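Local coordinates for proline dehydrogenase (Deinococcus radiodurans, PDB 4H6Q), which catalyses the FAD-dependent oxidation of L-proline to delta-1-pyrroline-5-carboxylate, passing the electrons to a quinone in the first step of proline breakdown, at residues 59-68 against 96-104; 75-86 against 119-130. One frame throughout, in Å; residues are numbered along the deposited sequence.

Contact 1. Residues 59-68 against 96-104; sequences GNLDLLGEFI and YVSIKLSSV. With TFB (tetrahydrofuran-2-carboxylic acid), chain D.
Strands 58-63 and 96-99 are the first two of the parallel beta8-alpha8 barrel, joined here by a single bridge between Leu61 and Val97. Leu61 N donates to Tyr96 O (2.9 Å) and Leu61 O accepts from Ser98 N (2.8 Å). Beside this bridge, Asn60 has CG anti to its backbone N (chi1 170°), which carries the amide across to strand 96-99: OD1 accepts a hydrogen bond from Ser98 OG at 2.7 Å, in the carbonyl plane on a lone pair, and also lies at the edge of the Tyr96 ring. Replacing Asn60 with an alanine would probably leave Ser98 OG without this acceptor and open a gap beside Tyr96. Ser98 OG also bonds Arg189.

Past the strands, Lys100 runs alongside Glu66 and bends at its last torsion (chi4 58°), so that NZ hydrogen-bonds OXT of tetrahydrofuran-2-carboxylic acid at 2.9 Å. A water links NZ to Asp62 OD2; Asp137, also in the pocket, forms a salt bridge with NZ, and Glu66 pairs with Arg293, which itself holds the ligand. Farther along, Ser102 OG accepts from Phe67 N (2.9 Å), lies over one face of the Phe67 ring and bonds Glu139; Ser102 O accepts from Ile68 N. Strand 277-283 flanks 58-63, strand 133-136 flanks 96-99, and Phe77 of helix 71-90 packs against Leu63, Ile68 and Ser103.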
loop_
_atom_site.group_PDB
_atom_site.type_symbol
_atom_site.label_atom_id
_atom_site.label_comp_id
_atom_site.label_asym_id
_atom_site.label_seq_id
_atom_site.Cartn_x
_atom_site.Cartn_y
_atom_site.Cartn_z
ATOM N N GLY A 59 8.295 -7.967 -1.946
ATOM C CA GLY A 59 6.924 -7.820 -2.420
ATOM C C GLY A 59 5.976 -7.321 -1.318
ATOM O O GLY A 59 6.189 -7.501 -0.109
ATOM N N ASN A 60 4.901 -6.709 -1.773
ATOM C CA ASN A 60 3.849 -6.187 -0.901
ATOM C C ASN A 60 2.547 -6.594 -1.607
ATOM O O ASN A 60 2.118 -5.952 -2.593
ATOM C CB ASN A 60 3.997 -4.650 -0.816
ATOM C CG ASN A 60 2.857 -3.968 -0.157
ATOM O OD1 ASN A 60 1.957 -4.593 0.435
ATOM N ND2 ASN A 60 2.866 -2.626 -0.264
ATOM N N LEU A 61 1.936 -7.701 -1.163
ATOM C CA LEU A 61 0.810 -8.333 -1.881
ATOM C C LEU A 61 -0.495 -7.577 -1.622
ATOM O O LEU A 61 -0.771 -7.147 -0.499
ATOM C CB LEU A 61 0.659 -9.796 -1.449
ATOM C CG LEU A 61 1.734 -10.715 -2.026
ATOM C CD1 LEU A 61 1.916 -11.933 -1.107
ATOM C CD2 LEU A 61 1.326 -11.094 -3.435
ATOM N N ASP A 62 -1.348 -7.509 -2.646
ATOM C CA ASP A 62 -2.669 -6.940 -2.471
ATOM C C ASP A 62 -3.689 -7.686 -3.292
ATOM O O ASP A 62 -3.496 -7.845 -4.500
ATOM C CB ASP A 62 -2.630 -5.454 -2.834
ATOM C CG ASP A 62 -4.003 -4.806 -2.882
ATOM O OD1 ASP A 62 -4.651 -4.558 -1.798
ATOM O OD2 ASP A 62 -4.459 -4.547 -3.985
ATOM N N LEU A 63 -4.767 -8.150 -2.654
ATOM C CA LEU A 63 -5.922 -8.695 -3.372
ATOM C C LEU A 63 -6.778 -7.534 -3.819
ATOM O O LEU A 63 -7.201 -6.710 -3.000
ATOM C CB LEU A 63 -6.722 -9.621 -2.457
ATOM C CG LEU A 63 -8.048 -10.155 -3.026
ATOM C CD1 LEU A 63 -7.827 -11.028 -4.282
ATOM C CD2 LEU A 63 -8.768 -10.975 -1.963
ATOM N N LEU A 64 -7.072 -7.460 -5.118
ATOM C CA LEU A 64 -7.799 -6.310 -5.659
ATOM C C LEU A 64 -9.292 -6.321 -5.329
ATOM O O LEU A 64 -9.925 -7.381 -5.299
ATOM C CB LEU A 64 -7.610 -6.256 -7.183
ATOM C CG LEU A 64 -6.186 -5.797 -7.575
ATOM C CD1 LEU A 64 -5.937 -6.076 -9.081
ATOM C CD2 LEU A 64 -5.928 -4.323 -7.202
ATOM N N GLY A 65 -9.844 -5.143 -5.059
ATOM C CA GLY A 65 -11.265 -5.009 -4.769
ATOM C C GLY A 65 -11.472 -3.919 -3.708
ATOM O O GLY A 65 -10.607 -3.680 -2.866
ATOM N N GLU A 66 -12.607 -3.249 -3.729
ATOM C CA GLU A 66 -12.804 -2.098 -2.848
ATOM C C GLU A 66 -14.273 -1.685 -2.799
ATOM O O GLU A 66 -15.061 -2.025 -3.713
ATOM C CB GLU A 66 -11.925 -0.905 -3.342
ATOM C CG GLU A 66 -12.194 -0.502 -4.798
ATOM C CD GLU A 66 -11.131 0.388 -5.347
ATOM O OE1 GLU A 66 -11.460 1.500 -5.800
ATOM O OE2 GLU A 66 -9.940 -0.008 -5.322
ATOM N N PHE A 67 -14.635 -0.940 -1.768
ATOM C CA PHE A 67 -16.011 -0.399 -1.611
ATOM C C PHE A 67 -17.035 -1.506 -1.781
ATOM O O PHE A 67 -18.011 -1.392 -2.526
ATOM C CB PHE A 67 -16.282 0.794 -2.552
ATOM C CG PHE A 67 -15.266 1.900 -2.406
ATOM C CD1 PHE A 67 -15.102 2.561 -1.180
ATOM C CD2 PHE A 67 -14.390 2.222 -3.446
ATOM C CE1 PHE A 67 -14.116 3.519 -1.009
ATOM C CE2 PHE A 67 -13.443 3.210 -3.291
ATOM C CZ PHE A 67 -13.292 3.865 -2.061
ATOM N N ILE A 68 -16.816 -2.597 -1.044
ATOM C CA ILE A 68 -17.685 -3.759 -1.126
ATOM C C ILE A 68 -18.941 -3.542 -0.267
ATOM O O ILE A 68 -18.846 -3.254 0.936
ATOM C CB ILE A 68 -16.891 -5.016 -0.723
ATOM C CG1 ILE A 68 -15.685 -5.150 -1.689
ATOM C CG2 ILE A 68 -17.796 -6.247 -0.736
ATOM C CD1 ILE A 68 -14.906 -6.409 -1.482
ATOM N N TYR A 96 3.628 -9.882 3.707
ATOM C CA TYR A 96 3.535 -8.419 3.755
ATOM C C TYR A 96 2.400 -8.104 2.790
ATOM O O TYR A 96 2.542 -8.356 1.596
ATOM C CB TYR A 96 4.852 -7.788 3.311
ATOM C CG TYR A 96 4.944 -6.298 3.507
ATOM C CD1 TYR A 96 5.921 -5.777 4.363
ATOM C CD2 TYR A 96 4.068 -5.401 2.851
ATOM C CE1 TYR A 96 6.088 -4.380 4.527
ATOM C CE2 TYR A 96 4.182 -4.000 3.064
ATOM C CZ TYR A 96 5.200 -3.512 3.870
ATOM O OH TYR A 96 5.341 -2.136 3.997
ATOM N N VAL A 97 1.278 -7.624 3.324
ATOM C CA VAL A 97 0.041 -7.487 2.554
ATOM C C VAL A 97 -0.555 -6.107 2.844
ATOM O O VAL A 97 -0.604 -5.674 4.017
ATOM C CB VAL A 97 -0.980 -8.624 2.924
ATOM C CG1 VAL A 97 -2.313 -8.414 2.269
ATOM C CG2 VAL A 97 -0.406 -9.999 2.600
ATOM N N SER A 98 -1.082 -5.474 1.785
ATOM C CA SER A 98 -1.832 -4.226 1.901
ATOM C C SER A 98 -3.280 -4.488 1.690
ATOM O O SER A 98 -3.651 -5.168 0.722
ATOM C CB SER A 98 -1.304 -3.187 0.893
ATOM O OG SER A 98 0.049 -2.786 1.205
ATOM N N ILE A 99 -4.092 -3.949 2.594
ATOM C CA ILE A 99 -5.552 -4.048 2.482
ATOM C C ILE A 99 -6.161 -2.666 2.459
ATOM O O ILE A 99 -5.667 -1.715 3.087
ATOM C CB ILE A 99 -6.186 -4.898 3.617
ATOM C CG1 ILE A 99 -6.001 -4.261 5.003
ATOM C CG2 ILE A 99 -5.598 -6.338 3.576
ATOM C CD1 ILE A 99 -6.713 -5.029 6.138
ATOM N N LYS A 100 -7.292 -2.560 1.743
ATOM C CA LYS A 100 -8.180 -1.391 1.804
ATOM C C LYS A 100 -9.297 -1.724 2.771
ATOM O O LYS A 100 -10.002 -2.733 2.599
ATOM C CB LYS A 100 -8.783 -1.129 0.403
ATOM C CG LYS A 100 -7.754 -0.429 -0.496
ATOM C CD LYS A 100 -8.260 -0.321 -1.919
ATOM C CE LYS A 100 -7.299 0.503 -2.779
ATOM N NZ LYS A 100 -5.909 -0.021 -2.854
ATOM N N LEU A 101 -9.481 -0.928 3.821
ATOM C CA LEU A 101 -10.492 -1.326 4.791
ATOM C C LEU A 101 -11.939 -1.301 4.212
ATOM O O LEU A 101 -12.847 -1.954 4.736
ATOM C CB LEU A 101 -10.387 -0.506 6.078
ATOM C CG LEU A 101 -9.135 -0.887 6.924
ATOM C CD1 LEU A 101 -8.837 0.174 7.956
ATOM C CD2 LEU A 101 -9.270 -2.267 7.564
ATOM N N SER A 102 -12.166 -0.535 3.127
ATOM C CA SER A 102 -13.469 -0.593 2.462
ATOM C C SER A 102 -13.732 -1.946 1.786
ATOM O O SER A 102 -14.882 -2.242 1.431
ATOM C CB SER A 102 -13.579 0.501 1.399
ATOM O OG SER A 102 -12.872 0.122 0.230
ATOM N N SER A 103 -12.712 -2.789 1.615
ATOM C CA SER A 103 -12.931 -4.136 1.088
ATOM C C SER A 103 -13.357 -5.113 2.151
ATOM O O SER A 103 -13.883 -6.189 1.820
ATOM C CB SER A 103 -11.716 -4.702 0.378
ATOM O OG SER A 103 -10.653 -4.981 1.279
ATOM N N VAL A 104 -13.209 -4.744 3.441
ATOM C CA VAL A 104 -13.491 -5.708 4.502
ATOM C C VAL A 104 -14.491 -5.189 5.532
ATOM O O VAL A 104 -14.639 -5.749 6.620
ATOM C CB VAL A 104 -12.188 -6.221 5.155
ATOM C CG1 VAL A 104 -11.410 -7.039 4.145
ATOM C CG2 VAL A 104 -11.335 -5.092 5.751
HETATM O OA TFB D . -3.500 2.404 -3.408
HETATM C CA TFB D . -3.326 2.836 -4.752
HETATM C C TFB D . -4.472 2.359 -5.620
HETATM O OB TFB D . -4.619 2.867 -6.763
HETATM C CB TFB D . -2.066 2.251 -5.230
HETATM C CG TFB D . -1.874 1.092 -4.366
HETATM C CD TFB D . -2.627 1.317 -3.114
HETATM O OXT TFB D . -5.297 1.455 -5.225
HETATM O O HOH W 1 -6.432 -2.584 -3.899
HETATM O O HOH W 2 -5.566 -7.142 0.016
HETATM O O HOH W 3 -17.091 -2.036 2.973
#

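Contact 2. Residues 75-86 against 119-130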
loop_
_atom_site.group_PDB
_atom_site.type_symbol
_atom_site.label_atom_id
_atom_site.label_comp_id
_atom_site.label_asym_id
_atom_site.label_seq_id
_atom_site.Cartn_x
_atom_site.Cartn_y
_atom_site.Cartn_z
ATOM N N THR A 75 -16.624 -10.009 4.370
ATOM C CA THR A 75 -16.012 -11.025 5.220
ATOM C C THR A 75 -15.394 -12.124 4.368
ATOM O O THR A 75 -14.292 -12.621 4.683
ATOM C CB THR A 75 -17.039 -11.535 6.271
ATOM O OG1 THR A 75 -17.541 -10.373 6.974
ATOM C CG2 THR A 75 -16.408 -12.495 7.279
ATOM N N GLU A 76 -16.061 -12.502 3.291
ATOM C CA GLU A 76 -15.441 -13.402 2.301
ATOM C C GLU A 76 -14.133 -12.835 1.768
ATOM O O GLU A 76 -13.136 -13.567 1.574
ATOM C CB GLU A 76 -16.429 -13.675 1.142
ATOM C CG GLU A 76 -15.879 -14.621 0.072
ATOM C CD GLU A 76 -16.835 -14.804 -1.084
ATOM O OE1 GLU A 76 -17.997 -14.353 -1.020
ATOM O OE2 GLU A 76 -16.438 -15.407 -2.103
ATOM N N PHE A 77 -14.098 -11.530 1.509
ATOM C CA PHE A 77 -12.900 -10.877 0.972
ATOM C C PHE A 77 -11.787 -11.031 2.028
ATOM O O PHE A 77 -10.665 -11.437 1.695
ATOM C CB PHE A 77 -13.164 -9.394 0.675
ATOM C CG PHE A 77 -12.046 -8.739 -0.055
ATOM C CD1 PHE A 77 -12.128 -8.501 -1.429
ATOM C CD2 PHE A 77 -10.880 -8.341 0.637
ATOM C CE1 PHE A 77 -11.071 -7.883 -2.126
ATOM C CE2 PHE A 77 -9.820 -7.739 -0.056
ATOM C CZ PHE A 77 -9.932 -7.492 -1.436
ATOM N N ALA A 78 -12.093 -10.721 3.297
ATOM C CA ALA A 78 -11.098 -10.927 4.364
ATOM C C ALA A 78 -10.598 -12.380 4.435
ATOM O O ALA A 78 -9.382 -12.630 4.635
ATOM C CB ALA A 78 -11.673 -10.491 5.672
ATOM N N ASP A 79 -11.525 -13.338 4.241
ATOM C CA ASP A 79 -11.119 -14.735 4.248
ATOM C C ASP A 79 -10.168 -15.048 3.089
ATOM O O ASP A 79 -9.216 -15.834 3.252
ATOM C CB ASP A 79 -12.354 -15.635 4.196
ATOM C CG ASP A 79 -13.192 -15.577 5.457
ATOM O OD1 ASP A 79 -12.635 -15.253 6.522
ATOM O OD2 ASP A 79 -14.377 -15.951 5.368
ATOM N N ASP A 80 -10.385 -14.436 1.931
ATOM C CA ASP A 80 -9.484 -14.566 0.813
ATOM C C ASP A 80 -8.123 -13.937 1.032
ATOM O O ASP A 80 -7.105 -14.479 0.582
ATOM C CB ASP A 80 -10.144 -14.027 -0.447
ATOM C CG ASP A 80 -11.297 -14.885 -0.932
ATOM O OD1 ASP A 80 -11.364 -16.073 -0.578
ATOM O OD2 ASP A 80 -12.108 -14.367 -1.736
ATOM N N VAL A 81 -8.071 -12.856 1.795
ATOM C CA VAL A 81 -6.774 -12.286 2.209
ATOM C C VAL A 81 -6.039 -13.241 3.164
ATOM O O VAL A 81 -4.819 -13.433 3.027
ATOM C CB VAL A 81 -6.944 -10.889 2.850
ATOM C CG1 VAL A 81 -5.613 -10.361 3.363
ATOM C CG2 VAL A 81 -7.560 -9.894 1.838
ATOM N N ILE A 82 -6.784 -13.882 4.078
ATOM C CA ILE A 82 -6.170 -14.901 4.938
ATOM C C ILE A 82 -5.644 -16.063 4.107
ATOM O O ILE A 82 -4.544 -16.574 4.388
ATOM C CB ILE A 82 -7.121 -15.294 6.065
ATOM C CG1 ILE A 82 -7.220 -14.104 7.024
ATOM C CG2 ILE A 82 -6.663 -16.561 6.816
ATOM C CD1 ILE A 82 -8.403 -14.094 8.032
ATOM N N LYS A 83 -6.384 -16.517 3.077
ATOM C CA LYS A 83 -5.889 -17.597 2.206
ATOM C C LYS A 83 -4.592 -17.165 1.530
ATOM O O LYS A 83 -3.643 -17.955 1.373
ATOM C CB LYS A 83 -6.926 -17.960 1.131
ATOM C CG LYS A 83 -8.120 -18.686 1.679
ATOM C CD LYS A 83 -9.102 -18.998 0.551
ATOM C CE LYS A 83 -10.434 -19.538 1.095
ATOM N NZ LYS A 83 -10.591 -19.216 2.563
ATOM N N LEU A 84 -4.500 -15.909 1.127
ATOM C CA LEU A 84 -3.269 -15.382 0.535
ATOM C C LEU A 84 -2.114 -15.447 1.518
ATOM O O LEU A 84 -1.005 -15.853 1.168
ATOM C CB LEU A 84 -3.538 -13.940 0.112
ATOM C CG LEU A 84 -2.307 -13.124 -0.273
ATOM C CD1 LEU A 84 -1.674 -13.652 -1.556
ATOM C CD2 LEU A 84 -2.694 -11.637 -0.365
ATOM N N ILE A 85 -2.341 -14.988 2.745
ATOM C CA ILE A 85 -1.281 -15.013 3.767
ATOM C C ILE A 85 -0.816 -16.451 4.021
ATOM O O ILE A 85 0.397 -16.715 4.149
ATOM C CB ILE A 85 -1.794 -14.351 5.078
ATOM C CG1 ILE A 85 -1.992 -12.853 4.863
ATOM C CG2 ILE A 85 -0.885 -14.633 6.250
ATOM C CD1 ILE A 85 -2.885 -12.204 5.947
ATOM N N GLU A 86 -1.745 -17.402 4.123
ATOM C CA GLU A 86 -1.357 -18.815 4.285
ATOM C C GLU A 86 -0.511 -19.301 3.128
ATOM O O GLU A 86 0.504 -19.987 3.325
ATOM C CB GLU A 86 -2.594 -19.726 4.446
ATOM C CG GLU A 86 -3.441 -19.456 5.697
ATOM C CD GLU A 86 -2.884 -19.983 6.980
ATOM O OE1 GLU A 86 -1.694 -20.391 7.025
ATOM O OE2 GLU A 86 -3.656 -20.011 7.968
ATOM N N ASN A 119 -12.583 -7.640 10.905
ATOM C CA ASN A 119 -11.878 -8.411 9.880
ATOM C C ASN A 119 -10.406 -8.062 9.862
ATOM O O ASN A 119 -9.567 -8.963 9.650
ATOM C CB ASN A 119 -12.510 -8.183 8.498
ATOM C CG ASN A 119 -13.774 -9.034 8.317
ATOM O OD1 ASN A 119 -13.845 -10.182 8.784
ATOM N ND2 ASN A 119 -14.801 -8.472 7.641
ATOM N N ALA A 120 -10.055 -6.781 10.051
ATOM C CA ALA A 120 -8.627 -6.423 10.077
ATOM C C ALA A 120 -7.895 -7.119 11.224
ATOM O O ALA A 120 -6.737 -7.546 11.064
ATOM C CB ALA A 120 -8.441 -4.910 10.180
ATOM N N ARG A 121 -8.544 -7.266 12.369
ATOM C CA ARG A 121 -7.938 -8.010 13.473
ATOM C C ARG A 121 -7.576 -9.430 13.062
ATOM O O ARG A 121 -6.488 -9.935 13.394
ATOM C CB ARG A 121 -8.889 -8.061 14.674
ATOM C CG ARG A 121 -8.933 -6.767 15.469
ATOM C CD ARG A 121 -10.031 -6.846 16.506
ATOM N NE ARG A 121 -9.961 -5.685 17.382
ATOM C CZ ARG A 121 -11.009 -5.101 17.937
ATOM N NH1 ARG A 121 -12.221 -5.552 17.679
ATOM N NH2 ARG A 121 -10.843 -4.042 18.718
ATOM N N ARG A 122 -8.461 -10.114 12.342
ATOM C CA ARG A 122 -8.213 -11.502 11.922
ATOM C C ARG A 122 -7.061 -11.567 10.923
ATOM O O ARG A 122 -6.207 -12.479 10.992
ATOM C CB ARG A 122 -9.473 -12.115 11.284
ATOM C CG ARG A 122 -10.686 -12.095 12.191
ATOM C CD ARG A 122 -11.828 -12.881 11.577
ATOM N NE ARG A 122 -12.288 -12.459 10.258
ATOM C CZ ARG A 122 -12.197 -13.219 9.151
ATOM N NH1 ARG A 122 -11.612 -14.407 9.166
ATOM N NH2 ARG A 122 -12.716 -12.808 8.044
ATOM N N ILE A 123 -7.042 -10.628 9.978
ATOM C CA ILE A 123 -5.974 -10.570 8.994
ATOM C C ILE A 123 -4.610 -10.300 9.661
ATOM O O ILE A 123 -3.605 -10.990 9.372
ATOM C CB ILE A 123 -6.305 -9.507 7.929
ATOM C CG1 ILE A 123 -7.546 -9.960 7.101
ATOM C CG2 ILE A 123 -5.092 -9.163 7.045
ATOM C CD1 ILE A 123 -8.161 -8.818 6.261
ATOM N N ILE A 124 -4.563 -9.298 10.538
ATOM C CA ILE A 124 -3.290 -8.933 11.151
ATOM C C ILE A 124 -2.814 -10.046 12.091
ATOM O O ILE A 124 -1.612 -10.355 12.130
ATOM C CB ILE A 124 -3.388 -7.592 11.902
ATOM C CG1 ILE A 124 -3.774 -6.462 10.947
ATOM C CG2 ILE A 124 -2.040 -7.293 12.644
ATOM C CD1 ILE A 124 -4.305 -5.233 11.681
ATOM N N ALA A 125 -3.727 -10.673 12.838
ATOM C CA ALA A 125 -3.339 -11.776 13.727
ATOM C C ALA A 125 -2.670 -12.891 12.916
ATOM O O ALA A 125 -1.673 -13.463 13.358
ATOM C CB ALA A 125 -4.571 -12.291 14.476
ATOM N N LYS A 126 -3.216 -13.226 11.747
ATOM C CA LYS A 126 -2.670 -14.295 10.916
ATOM C C LYS A 126 -1.302 -13.893 10.368
ATOM O O LYS A 126 -0.325 -14.691 10.433
ATOM C CB LYS A 126 -3.655 -14.707 9.802
ATOM C CG LYS A 126 -3.212 -15.879 8.965
ATOM C CD LYS A 126 -2.886 -17.132 9.744
ATOM C CE LYS A 126 -4.125 -17.742 10.339
ATOM N NZ LYS A 126 -3.810 -19.120 10.745
ATOM N N ALA A 127 -1.177 -12.683 9.826
ATOM C CA ALA A 127 0.117 -12.232 9.309
ATOM C C ALA A 127 1.137 -12.227 10.459
ATOM O O ALA A 127 2.266 -12.712 10.273
ATOM C CB ALA A 127 0.020 -10.848 8.672
ATOM N N LYS A 128 0.754 -11.743 11.646
ATOM C CA LYS A 128 1.696 -11.679 12.777
ATOM C C LYS A 128 2.143 -13.069 13.240
ATOM O O LYS A 128 3.305 -13.262 13.639
ATOM C CB LYS A 128 1.056 -10.946 13.947
ATOM C CG LYS A 128 1.947 -10.847 15.199
ATOM C CD LYS A 128 1.390 -9.926 16.252
ATOM C CE LYS A 128 2.264 -9.963 17.486
ATOM N NZ LYS A 128 1.756 -8.972 18.496
ATOM N N GLU A 129 1.270 -14.075 13.167
ATOM C CA GLU A 129 1.678 -15.440 13.528
ATOM C C GLU A 129 2.901 -15.868 12.723
ATOM O O GLU A 129 3.742 -16.693 13.188
ATOM C CB GLU A 129 0.531 -16.391 13.223
ATOM C CG GLU A 129 0.766 -17.803 13.667
ATOM C CD GLU A 129 -0.398 -18.714 13.330
ATOM O OE1 GLU A 129 -0.196 -19.950 13.451
ATOM O OE2 GLU A 129 -1.484 -18.191 12.957
ATOM N N TYR A 130 2.970 -15.370 11.499
ATOM C CA TYR A 130 4.020 -15.780 10.585
ATOM C C TYR A 130 5.092 -14.700 10.467
ATOM O O TYR A 130 5.844 -14.667 9.491
ATOM C CB TYR A 130 3.432 -16.128 9.209
ATOM C CG TYR A 130 2.390 -17.243 9.240
ATOM C CD1 TYR A 130 2.507 -18.338 10.113
ATOM C CD2 TYR A 130 1.279 -17.210 8.381
ATOM C CE1 TYR A 130 1.580 -19.336 10.115
ATOM C CE2 TYR A 130 0.347 -18.226 8.389
ATOM C CZ TYR A 130 0.491 -19.282 9.263
ATOM O OH TYR A 130 -0.424 -20.302 9.263
#
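Asp79 OD1 is gripped by both terminal nitrogens of Arg122, NH1 at 3.0 Å and NH2 at 2.9 Å. It lies near the guanidinium plane, but the carboxylate is turned 76° from that plane; NH1 comes nearly along the C-O bond, NH2 from above the carboxylate plane. Arg122 bends at chi3 (-58°), and its NE and NH2 both hold Asn119 OD1 one turn back, fixing the guanidinium from two edges, while Asn119 ND2 donates to Val104 O. The Arg122 side chain is a knob among Thr75, Ala78, Asp79 and Ile82, whose CD1 approaches NH1.

Next along the interface, Ile123 fills the hole formed by Ala78, Val81, Ile82 and Ile85; its CG2 lies 3.9 Å from Val81 CG1. At the far end Glu86 divides its carboxylate: OE1 accepts from Tyr130 OH at 2.6 Å and OE2 from Lys126 NZ at 2.9 Å, each on the syn side but tilted out of the carboxylate plane. Lys126 NZ also has a weaker pairing with Glu129, while Ile85 CG2 meets the edge of the Tyr130 ring.

The helices run nearly parallel, 5° apart with axes 9.5 Å from each other, as neighbours in the barrel's outer layer. Val81 and Ile85 also touch strand 96-99, and Ile124 packs on helix 144-158.

How the contacts relate
Contact 1 is buried in the barrel wall and reaches the substrate pocket; contact 2 lies farther out, partly buried, between the helices that cover it. The four segments alternate along the chain: helix 71-90 connects strands 58-63 and 96-99 as a beta-alpha-beta crossover, and helix 115-129 follows the second strand. The layers meet where Val104 O accepts from Asn119 ND2 (2.9 Å) and where Phe77 CE2 packs against Ser103 OG. Their chemistry follows depth: backbone bonds, ordered waters and polar groups around a bound carboxylate inside, branched aliphatic side chains bordered by salt bridges outside.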